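Local coordinates for protein proline dehydrogenase (Bradyrhizobium japonicum USDA 110, PDB 3HAZ) that probably oxidises proline to glutamate in two steps, pairing an FAD-dependent proline dehydrogenase with an NAD-dependent aldehyde dehydrogenase in one chain, at residues A545-D550 / Y710-D715; E579-L584 / A697-A702; S609-A614 / F661-F666; R650-A655 / P726-V731. All blocks are in the same frame, centred on the assembly; numbering follows the deposited sequence.

Interaction 1: A545-D550 / Y710-D715; sequences ADATPD and YLVTGD
Backbone meets backbone where residues 545-550 pass over the end of strand 709-711, Asp-546 CA lying 4.7 Å from Gly-714 CA. A hydrogen bond ties the crossing: Ala-547 N donates to Thr-713 O over 2.9 Å at an N-H...O angle of 163°, with the donor standing 39° out of the carbonyl plane. Beside it, Ala-547 CB points at the partner segment and touches Val-712 CG1 at 3.6 Å, the methyl that the first torsion sets anti to the backbone N. Thr-713 OG1 sits between its own N and carbonyl carbon (chi1 59°), which brings it to 3.0 Å from Ala-545 O. The carboxylate of Asp-546 lies alongside Gly-714, OD1 being 3.4 Å from Gly-714 CA. At the backbone angles of Gly-714 a side chain would collide with the preceding carbonyl oxygen. Asp-546 OD2 and Asp-715 OD2 stand 5.3 Å apart; the like charges would probably disfavour each other, which the helix N-terminus and Lys-683 nearby are likely to offset for Asp-715. Thr-548 caps helix 549-567, whose Ala-552 and Ala-555 pack on Val-712. A backbone hydrogen bond joins Val-712 to Ala-682 of strand 679-683, and Asp-715, which touches NAD, N-caps helix 716-724 through weak OD1 bonds to Arg-717 N and Ile-718 N.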
# COMPACT_ATOMS: atom_id res chain seq x y z
N ALA A 545 -45.16 29.38 -31.50
CA ALA A 545 -45.36 30.81 -31.28
C ALA A 545 -44.18 31.50 -30.60
O ALA A 545 -43.68 31.02 -29.58
CB ALA A 545 -46.64 31.05 -30.50
N ASP A 546 -43.75 32.62 -31.16
CA ASP A 546 -42.69 33.44 -30.57
C ASP A 546 -43.14 34.04 -29.25
O ASP A 546 -44.33 34.20 -29.00
CB ASP A 546 -42.28 34.56 -31.52
CG ASP A 546 -41.22 34.13 -32.52
OD1 ASP A 546 -40.74 32.98 -32.44
OD2 ASP A 546 -40.87 34.96 -33.39
N ALA A 547 -42.17 34.39 -28.41
CA ALA A 547 -42.45 35.09 -27.16
C ALA A 547 -42.43 36.60 -27.39
O ALA A 547 -41.72 37.09 -28.26
CB ALA A 547 -41.44 34.69 -26.10
N THR A 548 -43.22 37.32 -26.60
CA THR A 548 -43.19 38.77 -26.60
C THR A 548 -42.16 39.23 -25.58
O THR A 548 -41.80 38.48 -24.68
CB THR A 548 -44.55 39.36 -26.23
OG1 THR A 548 -44.92 38.93 -24.92
CG2 THR A 548 -45.61 38.90 -27.23
N PRO A 549 -41.66 40.47 -25.72
CA PRO A 549 -40.67 41.00 -24.78
C PRO A 549 -41.16 40.95 -23.34
O PRO A 549 -40.35 40.83 -22.42
CB PRO A 549 -40.50 42.45 -25.24
CG PRO A 549 -40.82 42.41 -26.70
CD PRO A 549 -41.94 41.41 -26.82
N ASP A 550 -42.48 41.04 -23.14
CA ASP A 550 -43.06 40.92 -21.82
C ASP A 550 -42.91 39.51 -21.27
O ASP A 550 -42.53 39.32 -20.11
CB ASP A 550 -44.54 41.31 -21.83
CG ASP A 550 -44.77 42.79 -21.58
OD1 ASP A 550 -43.81 43.58 -21.74
OD2 ASP A 550 -45.90 43.16 -21.21
N TYR A 710 -36.63 27.77 -18.06
CA TYR A 710 -37.67 28.31 -18.94
C TYR A 710 -37.19 28.44 -20.38
O TYR A 710 -36.07 28.88 -20.64
CB TYR A 710 -38.17 29.66 -18.43
CG TYR A 710 -38.85 29.58 -17.08
CD1 TYR A 710 -38.11 29.50 -15.91
CD2 TYR A 710 -40.24 29.56 -16.98
CE1 TYR A 710 -38.73 29.42 -14.68
CE2 TYR A 710 -40.87 29.47 -15.75
CZ TYR A 710 -40.10 29.40 -14.60
OH TYR A 710 -40.71 29.30 -13.37
N LEU A 711 -38.06 28.06 -21.31
CA LEU A 711 -37.77 28.24 -22.73
C LEU A 711 -38.48 29.49 -23.26
O LEU A 711 -39.69 29.64 -23.10
CB LEU A 711 -38.23 27.03 -23.53
CG LEU A 711 -37.75 27.02 -24.98
CD1 LEU A 711 -36.29 26.61 -25.04
CD2 LEU A 711 -38.61 26.09 -25.82
N VAL A 712 -37.71 30.38 -23.88
CA VAL A 712 -38.27 31.54 -24.55
C VAL A 712 -37.84 31.52 -26.01
O VAL A 712 -36.65 31.55 -26.31
CB VAL A 712 -37.79 32.85 -23.91
CG1 VAL A 712 -38.21 34.04 -24.75
CG2 VAL A 712 -38.32 32.97 -22.49
N THR A 713 -38.81 31.45 -26.92
CA THR A 713 -38.50 31.42 -28.35
C THR A 713 -38.66 32.79 -29.01
O THR A 713 -39.40 33.65 -28.52
CB THR A 713 -39.36 30.40 -29.11
OG1 THR A 713 -40.75 30.73 -28.94
CG2 THR A 713 -39.09 28.99 -28.60
N GLY A 714 -37.97 32.97 -30.13
CA GLY A 714 -38.04 34.21 -30.88
C GLY A 714 -36.77 34.46 -31.66
O GLY A 714 -35.92 33.57 -31.80
N ASP A 715 -36.63 35.67 -32.18
CA ASP A 715 -35.47 36.05 -32.98
C ASP A 715 -34.35 36.62 -32.12
O ASP A 715 -34.33 36.45 -30.90
CB ASP A 715 -35.88 37.05 -34.05
CG ASP A 715 -36.77 38.15 -33.51
OD1 ASP A 715 -36.82 38.33 -32.27
OD2 ASP A 715 -37.42 38.84 -34.32

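Interaction 2: E579-L584 / A697-A702; sequences EQAAHL and ALLHEA
Helix segments 579-584 and 697-702 run partly against each other, their axes 8.5 Å apart at closest approach with an angle of 125° between their N-to-C directions. They are nearest at Ala-581 and Ala-702, whose CA atoms are 5.1 Å apart, a spacing that small side chains allow. Ala-702 CB points into the partner helix and meets Ala-581 N at 3.5 Å. The CD2 methyl of Leu-699 also reaches Ala-581 CB at 3.7 Å. Leu-698, with CG anti to the backbone N (chi1 -177°), divides its branches: CD2 lies 3.7 Å from Ala-581 O, while CD1 and CG rest against Leu-584 CB. An alanine in place of Leu-698 would remove both of those branches and would probably loosen the packing against Ala-581 and Leu-584. The Leu-584 side chain crosses that of Glu-701 obliquely, its CD1 against Glu-701 CD. Beside the apolar packing, a water accepts from Gln-580 NE2 and donates to Glu-701 O at 2.8 Å. The chemistry is therefore divided: apolar packing, with no direct hydrogen bond between the segments, fastens the helices, the water is the polar bridge between them, and the charge of Glu-701 is met in a salt bridge by Arg-588, just past helix 571-587.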
# COMPACT_ATOMS: atom_id res chain seq x y z
N GLU A 579 -28.22 12.90 -15.27
CA GLU A 579 -28.00 11.50 -15.64
C GLU A 579 -29.29 10.80 -16.06
O GLU A 579 -29.28 9.91 -16.92
CB GLU A 579 -27.30 10.74 -14.51
CG GLU A 579 -25.84 11.14 -14.36
CD GLU A 579 -25.22 10.71 -13.04
OE1 GLU A 579 -25.97 10.38 -12.09
OE2 GLU A 579 -23.97 10.72 -12.95
N GLN A 580 -30.41 11.20 -15.47
CA GLN A 580 -31.71 10.66 -15.88
C GLN A 580 -32.08 11.22 -17.25
O GLN A 580 -32.72 10.55 -18.06
CB GLN A 580 -32.79 10.97 -14.83
CG GLN A 580 -34.21 10.60 -15.24
CD GLN A 580 -34.40 9.11 -15.45
OE1 GLN A 580 -33.51 8.31 -15.16
NE2 GLN A 580 -35.58 8.73 -15.95
N ALA A 581 -31.66 12.46 -17.52
CA ALA A 581 -31.89 13.08 -18.82
C ALA A 581 -31.14 12.32 -19.92
O ALA A 581 -31.70 12.01 -20.98
CB ALA A 581 -31.47 14.54 -18.80
N ALA A 582 -29.88 12.01 -19.65
CA ALA A 582 -29.09 11.17 -20.56
C ALA A 582 -29.82 9.86 -20.83
O ALA A 582 -29.95 9.43 -21.97
CB ALA A 582 -27.70 10.91 -19.98
N HIS A 583 -30.30 9.23 -19.76
CA HIS A 583 -31.04 7.98 -19.91
C HIS A 583 -32.26 8.11 -20.83
O HIS A 583 -32.51 7.26 -21.68
CB HIS A 583 -31.48 7.45 -18.54
CG HIS A 583 -32.43 6.30 -18.61
ND1 HIS A 583 -32.03 5.03 -18.97
CD2 HIS A 583 -33.77 6.24 -18.39
CE1 HIS A 583 -33.08 4.23 -18.96
NE2 HIS A 583 -34.15 4.93 -18.61
N LEU A 584 -33.01 9.19 -20.66
CA LEU A 584 -34.24 9.40 -21.44
C LEU A 584 -33.90 9.70 -22.90
O LEU A 584 -34.61 9.27 -23.82
CB LEU A 584 -35.10 10.51 -20.81
CG LEU A 584 -35.74 10.18 -19.45
CD1 LEU A 584 -36.43 11.40 -18.83
CD2 LEU A 584 -36.71 9.00 -19.54
N ALA A 697 -38.69 19.87 -22.10
CA ALA A 697 -39.71 19.03 -21.49
C ALA A 697 -39.07 17.75 -20.96
O ALA A 697 -39.46 17.22 -19.92
CB ALA A 697 -40.83 18.70 -22.49
N LEU A 698 -38.06 17.26 -21.68
CA LEU A 698 -37.36 16.06 -21.25
C LEU A 698 -36.57 16.32 -19.97
O LEU A 698 -36.53 15.48 -19.07
CB LEU A 698 -36.44 15.54 -22.37
CG LEU A 698 -35.68 14.24 -22.11
CD1 LEU A 698 -35.32 13.54 -23.42
CD2 LEU A 698 -34.43 14.49 -21.28
N LEU A 699 -35.93 17.49 -19.89
CA LEU A 699 -35.17 17.85 -18.70
C LEU A 699 -36.08 17.97 -17.48
O LEU A 699 -35.74 17.51 -16.40
CB LEU A 699 -34.41 19.16 -18.90
CG LEU A 699 -33.10 19.08 -19.69
CD1 LEU A 699 -32.54 20.47 -19.88
CD2 LEU A 699 -32.09 18.19 -18.98
N HIS A 700 -37.24 18.60 -17.67
CA HIS A 700 -38.23 18.71 -16.61
C HIS A 700 -38.64 17.32 -16.13
O HIS A 700 -38.72 17.07 -14.93
CB HIS A 700 -39.47 19.49 -17.08
CG HIS A 700 -39.25 20.95 -17.28
ND1 HIS A 700 -38.45 21.71 -16.44
CD2 HIS A 700 -39.74 21.81 -18.20
CE1 HIS A 700 -38.45 22.97 -16.85
NE2 HIS A 700 -39.23 23.06 -17.91
N GLU A 701 -38.89 16.43 -17.08
CA GLU A 701 -39.28 15.06 -16.74
C GLU A 701 -38.15 14.33 -16.02
O GLU A 701 -38.39 13.44 -15.21
CB GLU A 701 -39.70 14.29 -18.00
CG GLU A 701 -40.15 12.86 -17.72
CD GLU A 701 -40.50 12.08 -18.98
OE1 GLU A 701 -40.58 12.70 -20.07
OE2 GLU A 701 -40.69 10.85 -18.88
N ALA A 702 -36.92 14.72 -16.31
CA ALA A 702 -35.75 14.08 -15.71
C ALA A 702 -35.47 14.55 -14.28
O ALA A 702 -34.69 13.95 -13.56
CB ALA A 702 -34.52 14.31 -16.59
O HOH W 1 -37.81 10.70 -15.27

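Interaction 3: S609-A614 / F661-F666; sequences SELREA and FPLAIF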
# COMPACT_ATOMS: atom_id res chain seq x y z
N SER A 609 -25.01 10.93 -34.06
CA SER A 609 -23.85 11.50 -33.40
C SER A 609 -24.22 12.66 -32.47
O SER A 609 -23.67 12.78 -31.37
CB SER A 609 -22.81 11.96 -34.42
OG SER A 609 -21.84 12.78 -33.81
N GLU A 610 -25.15 13.51 -32.90
CA GLU A 610 -25.57 14.62 -32.05
C GLU A 610 -26.36 14.11 -30.84
O GLU A 610 -26.17 14.59 -29.72
CB GLU A 610 -26.39 15.67 -32.82
CG GLU A 610 -26.93 16.77 -31.91
CD GLU A 610 -27.37 18.04 -32.64
OE1 GLU A 610 -27.53 18.02 -33.88
OE2 GLU A 610 -27.57 19.06 -31.95
N LEU A 611 -27.23 13.13 -31.06
CA LEU A 611 -27.95 12.50 -29.95
C LEU A 611 -26.96 11.97 -28.91
O LEU A 611 -27.10 12.24 -27.72
CB LEU A 611 -28.88 11.39 -30.46
CG LEU A 611 -29.80 10.69 -29.44
CD1 LEU A 611 -29.03 9.75 -28.52
CD2 LEU A 611 -30.61 11.69 -28.63
N ARG A 612 -25.96 11.21 -29.36
CA ARG A 612 -24.93 10.70 -28.46
C ARG A 612 -24.25 11.84 -27.68
O ARG A 612 -24.08 11.75 -26.47
CB ARG A 612 -23.87 9.88 -29.22
CG ARG A 612 -24.33 8.49 -29.66
CD ARG A 612 -23.16 7.66 -30.19
NE ARG A 612 -22.22 7.32 -29.12
CZ ARG A 612 -20.96 6.95 -29.33
NH1 ARG A 612 -20.47 6.88 -30.56
NH2 ARG A 612 -20.18 6.66 -28.29
N GLU A 613 -23.88 12.89 -28.39
CA GLU A 613 -23.20 14.04 -27.80
C GLU A 613 -24.04 14.70 -26.70
O GLU A 613 -23.53 15.10 -25.66
CB GLU A 613 -22.86 15.07 -28.89
CG GLU A 613 -22.03 16.24 -28.41
CD GLU A 613 -21.78 17.26 -29.51
OE1 GLU A 613 -22.19 17.00 -30.66
OE2 GLU A 613 -21.17 18.32 -29.23
N ALA A 614 -25.34 14.83 -26.96
CA ALA A 614 -26.26 15.42 -25.99
C ALA A 614 -26.25 14.62 -24.69
O ALA A 614 -26.13 15.19 -23.60
CB ALA A 614 -27.68 15.50 -26.56
N PHE A 661 -26.29 22.63 -34.14
CA PHE A 661 -26.39 21.55 -33.16
C PHE A 661 -27.50 21.89 -32.19
O PHE A 661 -27.25 22.24 -31.03
CB PHE A 661 -25.06 21.35 -32.43
CG PHE A 661 -23.97 20.79 -33.30
CD1 PHE A 661 -23.07 21.63 -33.94
CD2 PHE A 661 -23.85 19.42 -33.50
CE1 PHE A 661 -22.06 21.12 -34.74
CE2 PHE A 661 -22.85 18.91 -34.31
CZ PHE A 661 -21.96 19.75 -34.92
N PRO A 662 -28.75 21.79 -32.67
CA PRO A 662 -29.97 22.30 -32.02
C PRO A 662 -30.29 21.54 -30.75
O PRO A 662 -31.08 22.01 -29.94
CB PRO A 662 -31.07 22.04 -33.06
CG PRO A 662 -30.40 21.55 -34.28
CD PRO A 662 -29.05 21.04 -33.89
N LEU A 663 -29.72 20.35 -30.61
CA LEU A 663 -29.97 19.54 -29.43
C LEU A 663 -28.77 19.51 -28.48
O LEU A 663 -28.92 19.81 -27.30
CB LEU A 663 -30.35 18.11 -29.83
CG LEU A 663 -30.51 17.17 -28.63
CD1 LEU A 663 -31.65 17.64 -27.77
CD2 LEU A 663 -30.72 15.72 -29.09
N ALA A 664 -27.59 19.16 -28.99
CA ALA A 664 -26.44 18.91 -28.12
C ALA A 664 -25.85 20.17 -27.51
O ALA A 664 -25.52 20.21 -26.33
CB ALA A 664 -25.37 18.10 -28.84
N ILE A 665 -25.69 21.21 -28.32
CA ILE A 665 -25.14 22.46 -27.83
C ILE A 665 -26.18 23.15 -26.97
O ILE A 665 -25.86 23.76 -25.95
CB ILE A 665 -24.71 23.38 -28.99
CG1 ILE A 665 -23.40 22.88 -29.58
CG2 ILE A 665 -24.54 24.82 -28.50
CD1 ILE A 665 -22.85 23.76 -30.67
N PHE A 666 -27.44 23.04 -27.38
CA PHE A 666 -28.55 23.52 -26.57
C PHE A 666 -28.48 22.93 -25.17
O PHE A 666 -28.46 23.66 -24.18
CB PHE A 666 -29.90 23.19 -27.21
CG PHE A 666 -31.07 23.56 -26.35
CD1 PHE A 666 -31.58 24.85 -26.37
CD2 PHE A 666 -31.64 22.63 -25.49
CE1 PHE A 666 -32.65 25.20 -25.56
CE2 PHE A 666 -32.71 22.98 -24.67
CZ PHE A 666 -33.22 24.26 -24.71
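Glu-610 lies across Pro-662 at about a right angle, its carboxylate directed at the turn before helix 664-675. The glutamate leaves its helix with CG anti to the backbone N (chi1 176°) and continues extended, which gives it the reach. There OE2 receives two backbone N-H groups: Leu-663 N at 2.8 Å and Ala-664 N at 3.0 Å, the second nearly straight at 171°. The place of OE2 is less sure than the rest, because it is modelled too close to a neighbour, yet both donors converge on it. Both carboxylate oxygens lie near Pro-662 CD; OE1 also forms a salt bridge with Lys-602. At the edge of the Phe-661 ring, near its plane, lies Glu-610 CD. Glu-613, also extended, crosses Phe-661 at about a right angle, its carboxylate plane turned 67° from the ring. Its CD lies 3.7 Å from Ala-664 CB, the methyl that also meets Glu-610 CG. Further along, Ala-614 CB meets Leu-663 CG at 3.9 Å, and the Leu-611 and Leu-663 side chains lie side by side, pointing the same way, and meet through their CD2 methyls. An alanine in place of Glu-610 would remove the carboxylate and would probably leave the two N-H groups without this acceptor and Lys-602 without this salt-bridge partner. Negative charge set against N-H groups just before and at the start of helix 664-675 is likely to be stabilised by the helix dipole. This helix follows strand 641-656 and the NAD-binding Ser-657 and Trp-659 in the Rossmann-like domain of an aldehyde dehydrogenase, and its Ile-665 touches NAD.

Interaction 4: R650-A655 / P726-V731; sequences RGVFVA and PDIAGV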
# COMPACT_ATOMS: atom_id res chain seq x y z
N ARG A 650 -24.57 31.22 -9.59
CA ARG A 650 -24.43 32.67 -9.69
C ARG A 650 -25.78 33.37 -9.65
O ARG A 650 -25.89 34.47 -9.11
CB ARG A 650 -23.71 33.05 -10.98
CG ARG A 650 -22.21 32.77 -10.97
CD ARG A 650 -21.55 33.21 -12.27
NE ARG A 650 -20.10 33.25 -12.13
CZ ARG A 650 -19.42 34.28 -11.63
NH1 ARG A 650 -20.07 35.36 -11.23
NH2 ARG A 650 -18.10 34.22 -11.52
N GLY A 651 -26.79 32.73 -10.23
CA GLY A 651 -28.11 33.34 -10.38
C GLY A 651 -28.82 32.79 -11.60
O GLY A 651 -28.85 31.58 -11.81
N VAL A 652 -29.41 33.68 -12.40
CA VAL A 652 -30.09 33.28 -13.62
C VAL A 652 -29.16 33.37 -14.82
O VAL A 652 -28.68 34.44 -15.17
CB VAL A 652 -31.31 34.18 -13.93
CG1 VAL A 652 -31.87 33.82 -15.30
CG2 VAL A 652 -32.38 34.05 -12.86
N PHE A 653 -28.93 32.24 -15.47
CA PHE A 653 -28.18 32.25 -16.71
C PHE A 653 -29.11 32.32 -17.91
O PHE A 653 -30.15 31.66 -17.94
CB PHE A 653 -27.26 31.03 -16.83
CG PHE A 653 -25.81 31.34 -16.57
CD1 PHE A 653 -24.94 31.58 -17.62
CD2 PHE A 653 -25.32 31.38 -15.28
CE1 PHE A 653 -23.60 31.86 -17.38
CE2 PHE A 653 -23.98 31.65 -15.03
CZ PHE A 653 -23.12 31.89 -16.09
N VAL A 654 -28.72 33.15 -18.87
CA VAL A 654 -29.36 33.18 -20.18
C VAL A 654 -28.53 32.29 -21.11
O VAL A 654 -27.33 32.50 -21.27
CB VAL A 654 -29.40 34.61 -20.73
CG1 VAL A 654 -29.93 34.64 -22.16
CG2 VAL A 654 -30.23 35.50 -19.82
N ALA A 655 -29.17 31.29 -21.70
CA ALA A 655 -28.51 30.40 -22.64
C ALA A 655 -29.03 30.64 -24.05
O ALA A 655 -30.24 30.55 -24.30
CB ALA A 655 -28.70 28.94 -22.25
N PRO A 726 -31.60 43.42 -16.44
CA PRO A 726 -30.72 43.79 -15.32
C PRO A 726 -30.50 42.69 -14.27
O PRO A 726 -29.50 42.76 -13.54
CB PRO A 726 -31.47 44.98 -14.68
CG PRO A 726 -32.89 44.80 -15.13
CD PRO A 726 -32.74 44.34 -16.54
N ASP A 727 -31.39 41.72 -14.20
CA ASP A 727 -31.33 40.71 -13.13
C ASP A 727 -30.59 39.42 -13.48
O ASP A 727 -30.51 38.51 -12.66
CB ASP A 727 -32.73 40.35 -12.65
CG ASP A 727 -33.41 41.50 -11.94
OD1 ASP A 727 -32.71 42.46 -11.52
OD2 ASP A 727 -34.65 41.44 -11.79
N ILE A 728 -30.05 39.32 -14.69
CA ILE A 728 -29.39 38.07 -15.06
C ILE A 728 -27.95 38.01 -14.54
O ILE A 728 -27.29 39.04 -14.39
CB ILE A 728 -29.43 37.84 -16.57
CG1 ILE A 728 -28.69 38.96 -17.31
CG2 ILE A 728 -30.89 37.74 -17.04
CD1 ILE A 728 -28.03 38.51 -18.59
N ALA A 729 -27.47 36.79 -14.26
CA ALA A 729 -26.18 36.59 -13.62
C ALA A 729 -25.08 36.16 -14.59
O ALA A 729 -23.92 35.98 -14.20
CB ALA A 729 -26.31 35.57 -12.50
N GLY A 730 -25.43 35.96 -15.85
CA GLY A 730 -24.46 35.54 -16.83
C GLY A 730 -25.10 35.05 -18.10
O GLY A 730 -26.31 34.79 -18.15
N VAL A 731 -24.27 34.93 -19.14
CA VAL A 731 -24.73 34.53 -20.46
C VAL A 731 -23.80 33.48 -21.07
O VAL A 731 -22.58 33.66 -21.13
CB VAL A 731 -24.83 35.74 -21.40
CG1 VAL A 731 -25.14 35.30 -22.83
CG2 VAL A 731 -25.90 36.72 -20.89
O HOH W 2 -22.88 36.57 -11.90
O HOH W 3 -29.58 36.38 -11.42
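Two backbone hydrogen bonds form the innermost shell. Ala-729 N donates to Val-652 O over 2.8 Å, on a lone pair in the carbonyl plane, and Val-654 N donates to Gly-730 O over 3.0 Å at 170°. Val-654 and Val-731 make a parallel bridge with their side chains on the same face of the sheet, and Val-731 CA adds a C-H...O contact to Val-654 O. The Phe-653 ring lies on the face of the sheet that carries no valine of this pair and spreads over Gly-730, whose CA sits 4.0 Å from the ring centroid and 16° off the ring normal, a CH-pi contact. A CB on Gly-730 would run into Phe-653 CZ, and one on Gly-651 into Ala-729 CB; at the backbone angles of both, it would also jam against the preceding carbonyl oxygen. Ala-729 CB fills the space beside Gly-651, 3.6 Å from its CA. Opposite the phenylalanine, Val-654 CG2 meets Ile-728 CG2 at 3.6 Å.

A second shell fixes these groups. One water accepts from Val-652 N and donates to Asp-727 O at 2.6 Å, and another joins Arg-650 NH1 to Ala-729 O. Asn-678 OD1 accepts from Arg-650 N and Gly-651 N, the Phe-653 ring meets that of Phe-977, and Val-556 of helix 549-567 packs on Ile-728. Strand 679-683 pairs with Phe-653 and Ala-655, placing strand 641-656 between two parallel neighbours of the NAD-binding sheet. The chemistry is thus that of the start of a parallel strand pair: direct backbone bonds set the register, one water links two backbone atoms and the other a guanidinium N-H to a backbone oxygen, and apolar groups close over both faces.

How the interactions relate
All four contacts belong to the aldehyde dehydrogenase part and lie on one side of the chain's centre. Interactions 1 and 4 reach the same sheet with centres about 17 Å apart, and helix 549-567 packs on residues of both. Interactions 2 and 3 are closer, about 14 Å between centres, yet their nearest atoms stay about 5 Å apart. Interactions 1 and 3 do touch: Leu-711 CD1 packs on Phe-666 CZ at 3.9 Å, linking the end of strand 709-711 to helix 664-675. NAD touches Asp-715 of interaction 1 and Ile-665 of interaction 3. The Phe-661 side chain is about 5 Å from that of Cys-794, the predicted active-site residue.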